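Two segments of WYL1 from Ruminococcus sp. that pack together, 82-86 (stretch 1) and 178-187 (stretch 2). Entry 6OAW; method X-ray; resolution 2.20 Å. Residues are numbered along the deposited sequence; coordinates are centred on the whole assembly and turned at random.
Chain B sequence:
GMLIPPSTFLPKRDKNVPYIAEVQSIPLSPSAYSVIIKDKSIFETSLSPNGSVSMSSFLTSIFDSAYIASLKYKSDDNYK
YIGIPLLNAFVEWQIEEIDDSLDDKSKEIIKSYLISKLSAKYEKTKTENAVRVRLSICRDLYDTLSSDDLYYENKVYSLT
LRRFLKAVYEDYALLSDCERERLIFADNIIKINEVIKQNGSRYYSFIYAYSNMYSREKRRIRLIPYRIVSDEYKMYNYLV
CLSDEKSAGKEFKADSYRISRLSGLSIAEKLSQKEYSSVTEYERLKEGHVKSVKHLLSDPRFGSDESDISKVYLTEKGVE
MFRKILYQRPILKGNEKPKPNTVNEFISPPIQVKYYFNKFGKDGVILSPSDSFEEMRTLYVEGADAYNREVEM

Stretch 1 (82-86) IGIPL
Stretch 2, residues 178-187: CERERLIFAD

At the apolar centre of the contact between the two stretches of WYL1, L183 touches both I84 and P85. Its CD2 lies 3.9 Å from CG2 of I84 and 3.9 Å from CD of P85. The CA-to-CB bond of L183 points sideways, but its chi1 m, chi2 t rotamer (-74°, 175°) brings the end of the side chain nearer to stretch 1. I84, also sideways at CB, adopts chi1 m and chi2 m (-54°, -59°) and likewise ends closer to its partner. Its CD1 reaches A186 CB at 3.8 Å and the carbonyl O of R182 at 3.7 Å, so the branched side chain meets L183 with CG2, and the R182 carbonyl and the A186 methyl with CD1. The methyl of A186 offers a small apolar surface to the tip of I84. I84, L183 and A186 are all buried.

P85 has the largest covered area of any residue in the contact, 81 Å². Its CB points toward the helix, and the ring, with C-gamma exo pucker, places CG 3.4 Å from E179 O and 3.9 Å from E179 CB, while CD lies 4.0 Å from R182 CB. The compact ring can thus approach the helix backbone closely. I84 and P85 are both extended (phi/psi -76/120 and -58/144), a conformation that suits proline with its restricted phi. The next residue, L86, points its CB away and makes no contact.

The contact is small: in all, 320 Å² of surface is buried, summed over both sides. I84 and P85 lie against one side of a helix that begins before C178 and runs to I184. Stretch 1 has no regular secondary structure, whereas stretch 2 is helical until F185, which leaves helical geometry (phi/psi -108/28) and at the same time occupies the N-cap position of a second helix that starts at A186 and continues past D187. Two CA pairs set the register: the CA of I84 lies 5.9 Å from the CA of R182, and the CA of P85 lies 6.3 Å from the CA of E179. The step from I84 to P85 goes back along the helix from R182 to E179, while stretch 1 as a whole passes across the helix.

The polar edge is formed by R182, whose CB points toward stretch 1. With chi1 to chi4 at -60°, -152°, -76° and -76° (m, t, m for the first three), its side chain presents NE to G83 O. This hydrogen bond is short, 2.7 Å between R182 NE and G83 O, with an N-H...O angle of 163°, and the carbonyl lies near the guanidinium plane, as a directional NE-H donor requires. R182 NH1 also makes a weak hydrogen bond of 3.6 Å to C178 SG, one helical turn back, and is bonded elsewhere in the structure. G83 has phi/psi 90/-10, a positive phi that glycine accommodates readily. I82, beyond it, is out of reach of the helix.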

# COMPACT_ATOMS: atom_id res chain seq x y z
N ILE B 82 -21.30 7.18 -2.39
CA ILE B 82 -20.10 8.01 -2.63
C ILE B 82 -19.04 7.59 -1.61
O ILE B 82 -19.32 7.58 -0.40
CB ILE B 82 -20.46 9.52 -2.54
CG1 ILE B 82 -21.25 9.97 -3.78
CG2 ILE B 82 -19.21 10.38 -2.27
CD1 ILE B 82 -21.90 11.35 -3.62
N GLY B 83 -17.86 7.22 -2.09
CA GLY B 83 -16.71 6.85 -1.24
C GLY B 83 -16.69 5.36 -0.91
O GLY B 83 -15.68 4.94 -0.35
N ILE B 84 -17.73 4.57 -1.19
CA ILE B 84 -17.66 3.09 -0.95
C ILE B 84 -16.82 2.48 -2.07
O ILE B 84 -17.10 2.67 -3.23
CB ILE B 84 -19.04 2.42 -0.83
CG1 ILE B 84 -19.94 3.08 0.21
CG2 ILE B 84 -18.87 0.95 -0.53
CD1 ILE B 84 -19.37 3.07 1.59
N PRO B 85 -15.68 1.82 -1.76
CA PRO B 85 -14.81 1.28 -2.80
C PRO B 85 -15.53 0.30 -3.74
O PRO B 85 -16.38 -0.45 -3.28
CB PRO B 85 -13.69 0.58 -2.03
CG PRO B 85 -13.68 1.25 -0.68
CD PRO B 85 -15.11 1.65 -0.40
N LEU B 86 -15.16 0.35 -5.02
CA LEU B 86 -15.63 -0.55 -6.10
C LEU B 86 -14.54 -1.59 -6.32
O LEU B 86 -13.51 -1.25 -6.86
CB LEU B 86 -15.93 0.30 -7.34
CG LEU B 86 -17.06 1.32 -7.16
CD1 LEU B 86 -17.07 2.33 -8.29
CD2 LEU B 86 -18.41 0.62 -7.09
N CYS B 178 -7.67 2.97 4.65
CA CYS B 178 -8.85 3.87 4.62
C CYS B 178 -9.91 3.28 3.70
O CYS B 178 -11.13 3.43 4.03
CB CYS B 178 -8.50 5.32 4.29
SG CYS B 178 -8.00 5.68 2.58
N GLU B 179 -9.52 2.61 2.61
CA GLU B 179 -10.52 1.97 1.73
C GLU B 179 -11.18 0.83 2.49
O GLU B 179 -12.41 0.77 2.47
CB GLU B 179 -9.91 1.50 0.41
CG GLU B 179 -9.77 2.61 -0.62
CD GLU B 179 -8.80 2.28 -1.75
OE1 GLU B 179 -7.84 1.49 -1.53
OE2 GLU B 179 -9.05 2.76 -2.87
N ARG B 180 -10.41 -0.03 3.16
CA ARG B 180 -10.99 -1.20 3.86
C ARG B 180 -11.95 -0.69 4.93
O ARG B 180 -13.03 -1.28 5.07
CB ARG B 180 -9.91 -2.12 4.44
CG ARG B 180 -9.07 -2.77 3.35
CD ARG B 180 -8.16 -3.86 3.84
NE ARG B 180 -7.56 -3.60 5.13
CZ ARG B 180 -6.44 -2.91 5.37
NH1 ARG B 180 -5.76 -2.36 4.37
NH2 ARG B 180 -6.03 -2.75 6.61
N GLU B 181 -11.59 0.41 5.59
CA GLU B 181 -12.39 0.99 6.69
C GLU B 181 -13.74 1.48 6.15
O GLU B 181 -14.76 1.34 6.86
CB GLU B 181 -11.59 2.09 7.38
CG GLU B 181 -12.21 2.52 8.68
CD GLU B 181 -11.68 3.83 9.23
OE1 GLU B 181 -11.77 4.88 8.51
OE2 GLU B 181 -11.17 3.79 10.35
N ARG B 182 -13.79 1.98 4.91
CA ARG B 182 -15.05 2.53 4.35
C ARG B 182 -15.99 1.38 4.00
O ARG B 182 -17.19 1.55 4.15
CB ARG B 182 -14.80 3.45 3.16
CG ARG B 182 -13.94 4.65 3.50
CD ARG B 182 -14.24 5.83 2.60
NE ARG B 182 -13.67 5.67 1.27
CZ ARG B 182 -12.38 5.83 0.97
NH1 ARG B 182 -11.51 6.13 1.91
NH2 ARG B 182 -11.96 5.66 -0.26
N LEU B 183 -15.47 0.22 3.59
CA LEU B 183 -16.30 -0.99 3.40
C LEU B 183 -16.87 -1.44 4.75
O LEU B 183 -18.09 -1.71 4.82
CB LEU B 183 -15.47 -2.10 2.76
CG LEU B 183 -15.16 -1.90 1.28
CD1 LEU B 183 -14.22 -2.99 0.78
CD2 LEU B 183 -16.44 -1.87 0.46
N ILE B 184 -16.05 -1.47 5.80
CA ILE B 184 -16.49 -1.99 7.13
C ILE B 184 -17.56 -1.06 7.72
O ILE B 184 -18.46 -1.59 8.38
CB ILE B 184 -15.30 -2.11 8.10
CG1 ILE B 184 -14.24 -3.08 7.56
CG2 ILE B 184 -15.75 -2.49 9.50
CD1 ILE B 184 -12.94 -3.01 8.36
N PHE B 185 -17.44 0.25 7.54
CA PHE B 185 -18.32 1.25 8.18
C PHE B 185 -19.24 1.86 7.12
O PHE B 185 -19.66 3.04 7.25
CB PHE B 185 -17.48 2.29 8.93
CG PHE B 185 -16.91 1.78 10.22
CD1 PHE B 185 -17.69 1.74 11.37
CD2 PHE B 185 -15.60 1.36 10.29
CE1 PHE B 185 -17.16 1.28 12.57
CE2 PHE B 185 -15.08 0.88 11.48
CZ PHE B 185 -15.86 0.83 12.62
N ALA B 186 -19.54 1.09 6.08
CA ALA B 186 -20.36 1.54 4.94
C ALA B 186 -21.70 2.09 5.44
O ALA B 186 -22.17 3.11 4.89
CB ALA B 186 -20.58 0.41 3.99
N ASP B 187 -22.30 1.44 6.44
CA ASP B 187 -23.65 1.80 6.95
C ASP B 187 -23.56 3.24 7.48
O ASP B 187 -24.42 4.04 7.08
CB ASP B 187 -24.20 0.75 7.93
CG ASP B 187 -24.57 -0.62 7.34
OD1 ASP B 187 -24.44 -0.83 6.10
OD2 ASP B 187 -24.98 -1.50 8.13